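Local coordinates for tail component (Lactobacillus phage J-1, PDB 5LY8), which forms the second carbohydrate-binding module of an evolved phage distal tail protein, which probably binds sugars on the Lactobacillus host, at residues 26-38 with 71-83. Sequence-based numbering, arbitrary orientation. Where two conformers were deposited one is given.
Sequences PTGVTLNNGVTAF and NYWNGPSMSGTIP
M78 crosses V29 at a slant, its CG 3.8 Å from V29 CB, while the methyl group at its end lies between two more residues. With CG anti to the backbone N (chi1 -173°) the chain runs out extended and then bends at its last torsion, which carries CE to within 3.8 Å of both P26 CG and L31 CD2. The L31 side chain runs beside M78 in the same direction, whereas P26 meets it at about a right angle; F54 and Y56 of strand 54-57 add to this apolar cluster. Strand 30-31 pairs antiparallel with strand 73-81, and T30 and S79 exchange two backbone hydrogen bonds.

N32 then substitutes a side-chain acceptor for a backbone one: S77 N donates to N32 OD1 (2.9 Å), while N32 N donates to S77 O from well above the carbonyl plane. On the T30 and S79 face, a water bonds to S79 OG at 2.7 Å and S77 OG at 2.8 Å, also reaching T30 O and N33 N; the two serine hydroxyls bond further to T210 and Q50, respectively. Farther along, the edge of W73 meets the face of F38, planes at 63°. Apolar contacts on one face and a polar network round one bridging water on the other thus fasten a short edge strand to this carbohydrate-binding module's sheet, its loop continuation held by amide and aromatic contacts.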
ATOM      1  N   PRO A  26       6.649 -10.464 -12.536  1.00 16.38           N
ATOM      2  CA  PRO A  26       5.522  -9.629 -12.965  1.00 15.89           C
ATOM      3  C   PRO A  26       5.764  -8.937 -14.306  1.00 18.23           C
ATOM      4  O   PRO A  26       6.885  -8.516 -14.605  1.00 18.21           O
ATOM      5  CB  PRO A  26       5.450  -8.578 -11.873  1.00 16.32           C
ATOM      6  CG  PRO A  26       5.973  -9.270 -10.665  1.00 18.42           C
ATOM      7  CD  PRO A  26       7.108 -10.097 -11.189  1.00 16.53           C
ATOM      8  N   THR A  27       4.699  -8.818 -15.088  1.00 16.68           N
ATOM      9  CA  THR A  27       4.702  -8.083 -16.347  1.00 16.98           C
ATOM     10  C   THR A  27       3.685  -6.951 -16.211  1.00 16.42           C
ATOM     11  O   THR A  27       2.860  -6.949 -15.308  1.00 17.46           O
ATOM     12  CB  THR A  27       4.359  -9.001 -17.539  1.00 24.05           C
ATOM     13  OG1 THR A  27       3.028  -9.489 -17.374  1.00 22.83           O
ATOM     14  CG2 THR A  27       5.338 -10.159 -17.702  1.00 24.35           C
ATOM     15  N   GLY A  28       3.779  -5.978 -17.114  1.00 16.47           N
ATOM     16  CA  GLY A  28       2.886  -4.828 -17.148  1.00 16.61           C
ATOM     17  C   GLY A  28       3.068  -3.929 -15.951  1.00 18.26           C
ATOM     18  O   GLY A  28       2.107  -3.290 -15.499  1.00 18.97           O
ATOM     19  N   VAL A  29       4.301  -3.881 -15.433  1.00 14.79           N
ATOM     20  CA  VAL A  29       4.652  -3.070 -14.269  1.00 13.72           C
ATOM     21  C   VAL A  29       5.977  -2.369 -14.500  1.00 17.05           C
ATOM     22  O   VAL A  29       6.766  -2.773 -15.378  1.00 18.94           O
ATOM     23  CB  VAL A  29       4.728  -3.897 -12.957  1.00 15.89           C
ATOM     24  CG1 VAL A  29       3.382  -4.483 -12.585  1.00 16.39           C
ATOM     25  CG2 VAL A  29       5.820  -4.967 -13.000  1.00 16.32           C
ATOM     26  N   THR A  30       6.254  -1.336 -13.683  1.00 15.40           N
ATOM     27  CA  THR A  30       7.533  -0.655 -13.719  1.00 16.29           C
ATOM     28  C   THR A  30       8.147  -0.655 -12.338  1.00 16.61           C
ATOM     29  O   THR A  30       7.440  -0.544 -11.325  1.00 14.81           O
ATOM     30  CB  THR A  30       7.436   0.718 -14.353  1.00 23.11           C
ATOM     31  OG1 THR A  30       6.483   1.472 -13.641  1.00 20.87           O
ATOM     32  CG2 THR A  30       7.063   0.659 -15.831  1.00 25.08           C
ATOM     33  N   LEU A  31       9.457  -0.778 -12.296  1.00 14.57           N
ATOM     34  CA  LEU A  31      10.213  -0.862 -11.069  1.00 14.18           C
ATOM     35  C   LEU A  31      10.825   0.444 -10.686  1.00 14.72           C
ATOM     36  O   LEU A  31      11.381   1.146 -11.529  1.00 14.94           O
ATOM     37  CB  LEU A  31      11.322  -1.915 -11.237  1.00 15.78           C
ATOM     38  CG  LEU A  31      10.829  -3.331 -11.581  1.00 20.45           C
ATOM     39  CD1 LEU A  31      11.973  -4.215 -12.114  1.00 21.85           C
ATOM     40  CD2 LEU A  31      10.084  -3.958 -10.398  1.00 23.17           C
ATOM     41  N   ASN A  32      10.735   0.790  -9.394  1.00 12.90           N
ATOM     42  CA  ASN A  32      11.435   1.935  -8.838  1.00 12.91           C
ATOM     43  C   ASN A  32      11.188   3.271  -9.552  1.00 14.04           C
ATOM     44  O   ASN A  32      12.101   4.108  -9.626  1.00 14.58           O
ATOM     45  CB  ASN A  32      12.938   1.608  -8.743  1.00 12.84           C
ATOM     46  CG  ASN A  32      13.151   0.434  -7.833  1.00 13.48           C
ATOM     47  OD1 ASN A  32      12.501   0.337  -6.783  1.00 13.82           O
ATOM     48  ND2 ASN A  32      14.093  -0.430  -8.157  1.00 14.83           N
ATOM     49  N   ASN A  33       9.944   3.518  -9.983  1.00 13.03           N
ATOM     50  CA  ASN A  33       9.627   4.777 -10.660  1.00 13.63           C
ATOM     51  C   ASN A  33       8.187   5.203 -10.377  1.00 17.12           C
ATOM     52  O   ASN A  33       7.513   5.771 -11.260  1.00 18.19           O
ATOM     53  CB  ASN A  33       9.891   4.632 -12.176  1.00 15.97           C
ATOM     54  CG  ASN A  33       8.879   3.754 -12.876  1.00 26.97           C
ATOM     55  OD1 ASN A  33       8.200   2.924 -12.253  1.00 20.98           O
ATOM     56  ND2 ASN A  33       8.673   3.977 -14.172  1.00 23.40           N
ATOM     57  N   GLY A  34       7.719   4.932  -9.162  1.00 13.88           N
ATOM     58  CA  GLY A  34       6.361   5.273  -8.786  1.00 13.05           C
ATOM     59  C   GLY A  34       6.266   6.454  -7.854  1.00 13.29           C
ATOM     60  O   GLY A  34       7.152   7.311  -7.813  1.00 13.10           O
ATOM     61  N   VAL A  35       5.183   6.484  -7.086  1.00 11.16           N
ATOM     62  CA  VAL A  35       4.890   7.610  -6.202  1.00 10.70           C
ATOM     63  C   VAL A  35       4.855   7.116  -4.767  1.00 10.39           C
ATOM     64  O   VAL A  35       4.184   6.124  -4.458  1.00 11.27           O
ATOM     65  CB  VAL A  35       3.530   8.261  -6.554  1.00 12.90           C
ATOM     66  CG1 VAL A  35       3.327   9.540  -5.755  1.00 13.16           C
ATOM     67  CG2 VAL A  35       3.396   8.535  -8.056  1.00 13.32           C
ATOM     68  N   THR A  36       5.597   7.800  -3.886  1.00 10.20           N
ATOM     69  CA  THR A  36       5.614   7.490  -2.445  1.00 10.36           C
ATOM     70  C   THR A  36       4.892   8.570  -1.670  1.00 10.50           C
ATOM     71  O   THR A  36       4.758   9.684  -2.166  1.00 12.38           O
ATOM     72  CB  THR A  36       7.041   7.351  -1.903  1.00 11.42           C
ATOM     73  OG1 THR A  36       7.708   8.627  -1.971  1.00 12.89           O
ATOM     74  CG2 THR A  36       7.824   6.305  -2.643  1.00 13.40           C
ATOM     75  N   ALA A  37       4.393   8.247  -0.471  1.00 10.15           N
ATOM     76  CA  ALA A  37       3.598   9.168   0.322  1.00 10.80           C
ATOM     77  C   ALA A  37       4.296   9.686   1.572  1.00 11.74           C
ATOM     78  O   ALA A  37       4.021  10.813   1.997  1.00 11.94           O
ATOM     79  CB  ALA A  37       2.277   8.505   0.707  1.00 11.18           C
ATOM     80  N   PHE A  38       5.199   8.896   2.185  1.00 10.60           N
ATOM     81  CA  PHE A  38       5.811   9.289   3.456  1.00 10.63           C
ATOM     82  C   PHE A  38       6.327  10.732   3.364  1.00 11.39           C
ATOM     83  O   PHE A  38       7.148  11.047   2.494  1.00 10.68           O
ATOM     84  CB  PHE A  38       6.948   8.344   3.824  1.00 10.92           C
ATOM     85  CG  PHE A  38       7.587   8.747   5.128  1.00  9.49           C
ATOM     86  CD1 PHE A  38       6.899   8.613   6.329  1.00 10.92           C
ATOM     87  CD2 PHE A  38       8.854   9.300   5.150  1.00 10.55           C
ATOM     88  CE1 PHE A  38       7.488   8.997   7.530  1.00 11.40           C
ATOM     89  CE2 PHE A  38       9.432   9.700   6.360  1.00 11.50           C
ATOM     90  CZ  PHE A  38       8.744   9.545   7.537  1.00 10.35           C
ATOM     91  N   ASN A  71      19.852   9.214   5.895  1.00 14.73           N
ATOM     92  CA  ASN A  71      18.780   9.948   6.556  1.00 13.98           C
ATOM     93  C   ASN A  71      17.502   9.810   5.713  1.00 14.97           C
ATOM     94  O   ASN A  71      16.723  10.760   5.622  1.00 15.02           O
ATOM     95  CB  ASN A  71      19.156  11.422   6.788  1.00 15.05           C
ATOM     96  CG  ASN A  71      18.117  12.158   7.610  1.00 16.58           C
ATOM     97  OD1 ASN A  71      17.441  11.574   8.471  1.00 18.51           O
ATOM     98  ND2 ASN A  71      17.979  13.447   7.354  1.00 18.15           N
ATOM     99  N   TYR A  72      17.264   8.628   5.113  1.00 12.63           N
ATOM    100  CA  TYR A  72      16.057   8.457   4.307  1.00 12.15           C
ATOM    101  C   TYR A  72      15.601   7.024   4.265  1.00 12.48           C
ATOM    102  O   TYR A  72      16.381   6.106   4.508  1.00 12.86           O
ATOM    103  CB  TYR A  72      16.225   9.018   2.874  1.00 13.32           C
ATOM    104  CG  TYR A  72      17.426   8.495   2.112  1.00 15.04           C
ATOM    105  CD1 TYR A  72      17.371   7.280   1.435  1.00 16.82           C
ATOM    106  CD2 TYR A  72      18.602   9.233   2.030  1.00 17.42           C
ATOM    107  CE1 TYR A  72      18.464   6.802   0.714  1.00 18.08           C
ATOM    108  CE2 TYR A  72      19.696   8.773   1.295  1.00 18.66           C
ATOM    109  CZ  TYR A  72      19.626   7.550   0.650  1.00 20.28           C
ATOM    110  OH  TYR A  72      20.685   7.081  -0.100  1.00 21.50           O
ATOM    111  N   TRP A  73      14.332   6.857   3.907  1.00 11.21           N
ATOM    112  CA  TRP A  73      13.721   5.553   3.669  1.00 10.23           C
ATOM    113  C   TRP A  73      14.066   5.119   2.242  1.00 11.49           C
ATOM    114  O   TRP A  73      13.943   5.920   1.299  1.00 11.79           O
ATOM    115  CB  TRP A  73      12.197   5.655   3.834  1.00 10.44           C
ATOM    116  CG  TRP A  73      11.754   5.876   5.245  1.00 10.05           C
ATOM    117  CD1 TRP A  73      11.658   7.073   5.901  1.00 12.11           C
ATOM    118  CD2 TRP A  73      11.478   4.852   6.219  1.00 10.09           C
ATOM    119  NE1 TRP A  73      11.317   6.862   7.230  1.00 11.26           N
ATOM    120  CE2 TRP A  73      11.172   5.502   7.434  1.00 11.91           C
ATOM    121  CE3 TRP A  73      11.414   3.441   6.162  1.00 10.98           C
ATOM    122  CZ2 TRP A  73      10.841   4.787   8.597  1.00 12.11           C
ATOM    123  CZ3 TRP A  73      11.063   2.738   7.308  1.00 11.62           C
ATOM    124  CH2 TRP A  73      10.770   3.410   8.504  1.00 12.04           C
ATOM    125  N   ASN A  74      14.508   3.872   2.101  1.00 10.76           N
ATOM    126  CA  ASN A  74      14.902   3.344   0.794  1.00 11.61           C
ATOM    127  C   ASN A  74      14.495   1.882   0.659  1.00 11.90           C
ATOM    128  O   ASN A  74      14.768   1.079   1.556  1.00 12.20           O
ATOM    129  CB  ASN A  74      16.426   3.479   0.617  1.00 12.90           C
ATOM    130  CG  ASN A  74      16.941   3.078  -0.741  1.00 15.27           C
ATOM    131  OD1 ASN A  74      16.180   2.747  -1.660  1.00 14.93           O
ATOM    132  ND2 ASN A  74      18.259   3.207  -0.914  1.00 17.68           N
ATOM    133  N   GLY A  75      13.796   1.542  -0.421  1.00 10.78           N
ATOM    134  CA  GLY A  75      13.500   0.151  -0.721  1.00 10.61           C
ATOM    135  C   GLY A  75      12.848   0.069  -2.077  1.00 11.12           C
ATOM    136  O   GLY A  75      12.586   1.101  -2.706  1.00 10.74           O
ATOM    137  N   PRO A  76      12.573  -1.148  -2.524  1.00 10.27           N
ATOM    138  CA  PRO A  76      12.019  -1.332  -3.868  1.00 10.63           C
ATOM    139  C   PRO A  76      10.564  -0.950  -4.000  1.00 10.93           C
ATOM    140  O   PRO A  76       9.805  -1.051  -3.034  1.00 10.03           O
ATOM    141  CB  PRO A  76      12.207  -2.833  -4.126  1.00 12.20           C
ATOM    142  CG  PRO A  76      12.180  -3.432  -2.784  1.00 15.91           C
ATOM    143  CD  PRO A  76      12.863  -2.438  -1.868  1.00 11.46           C
ATOM    144  N   SER A  77      10.189  -0.521  -5.197  1.00 10.77           N
ATOM    145  CA  SER A  77       8.804  -0.269  -5.524  1.00 10.07           C
ATOM    146  C   SER A  77       8.428  -0.902  -6.834  1.00 10.92           C
ATOM    147  O   SER A  77       9.291  -1.144  -7.711  1.00 11.28           O
ATOM    148  CB  SER A  77       8.482   1.219  -5.550  1.00 11.48           C
ATOM    149  OG  SER A  77       8.916   1.778  -6.780  1.00 11.22           O
ATOM    150  N   MET A  78       7.127  -1.121  -6.993  1.00 11.22           N
ATOM    151  CA  MET A  78       6.533  -1.656  -8.208  1.00 10.34           C
ATOM    152  C   MET A  78       5.285  -0.838  -8.475  1.00 11.87           C
ATOM    153  O   MET A  78       4.542  -0.519  -7.536  1.00 11.16           O
ATOM    154  CB  MET A  78       6.209  -3.134  -8.028  1.00 11.40           C
ATOM    155  CG  MET A  78       5.751  -3.809  -9.310  1.00 12.26           C
ATOM    156  SD  MET A  78       5.538  -5.585  -9.132  1.00 13.34           S
ATOM    157  CE  MET A  78       7.248  -6.080  -8.936  1.00 14.87           C
ATOM    158  N   SER A  79       5.058  -0.486  -9.753  0.50 10.78           N
ATOM    159  CA  SER A  79       3.928   0.355 -10.132  0.50 10.66           C
ATOM    160  C   SER A  79       3.286  -0.143 -11.395  0.50 13.06           C
ATOM    161  O   SER A  79       3.943  -0.767 -12.218  0.50 12.76           O
ATOM    162  CB  SER A  79       4.402   1.788 -10.390  0.50 11.69           C
ATOM    163  OG  SER A  79       4.952   2.357  -9.216  0.50  9.04           O
ATOM    164  N   GLY A  80       2.040   0.257 -11.591  1.00 12.55           N
ATOM    165  CA  GLY A  80       1.326  -0.059 -12.825  1.00 13.79           C
ATOM    166  C   GLY A  80       0.292   1.004 -13.119  1.00 14.87           C
ATOM    167  O   GLY A  80      -0.027   1.848 -12.271  1.00 13.53           O
ATOM    168  N   THR A  81      -0.248   0.944 -14.325  1.00 13.45           N
ATOM    169  CA  THR A  81      -1.275   1.875 -14.786  1.00 13.86           C
ATOM    170  C   THR A  81      -2.658   1.273 -14.676  1.00 15.52           C
ATOM    171  O   THR A  81      -2.830   0.050 -14.788  1.00 15.99           O
ATOM    172  CB  THR A  81      -0.980   2.390 -16.186  1.00 18.07           C
ATOM    173  OG1 THR A  81      -1.072   1.300 -17.087  1.00 22.59           O
ATOM    174  CG2 THR A  81       0.359   3.071 -16.272  1.00 17.24           C
ATOM    175  N   ILE A  82      -3.642   2.142 -14.433  1.00 13.39           N
ATOM    176  CA  ILE A  82      -5.030   1.711 -14.270  1.00 12.95           C
ATOM    177  C   ILE A  82      -5.874   2.460 -15.285  1.00 15.51           C
ATOM    178  O   ILE A  82      -6.000   3.679 -15.173  1.00 14.74           O
ATOM    179  CB  ILE A  82      -5.531   1.965 -12.827  1.00 14.26           C
ATOM    180  CG1 ILE A  82      -4.692   1.158 -11.817  1.00 14.26           C
ATOM    181  CG2 ILE A  82      -7.034   1.612 -12.687  1.00 15.53           C
ATOM    182  CD1 ILE A  82      -5.035   1.566 -10.366  1.00 15.40           C
ATOM    183  N   PRO A  83      -6.446   1.764 -16.287  1.00 14.99           N
ATOM    184  CA  PRO A  83      -7.314   2.439 -17.259  1.00 16.53           C
ATOM    185  C   PRO A  83      -8.733   2.582 -16.694  1.00 15.29           C
ATOM    186  O   PRO A  83      -9.080   2.005 -15.663  1.00 14.80           O
ATOM    187  CB  PRO A  83      -7.269   1.497 -18.468  1.00 19.33           C
ATOM    188  CG  PRO A  83      -7.001   0.152 -17.913  1.00 23.13           C
ATOM    189  CD  PRO A  83      -6.343   0.318 -16.549  1.00 16.82           C
TER
HETATM  190  O   HOH W   1       0.988  -0.895 -16.184  1.00 19.97           O
HETATM  191  O   HOH W   2       7.587   1.589  -9.273  1.00 12.82           O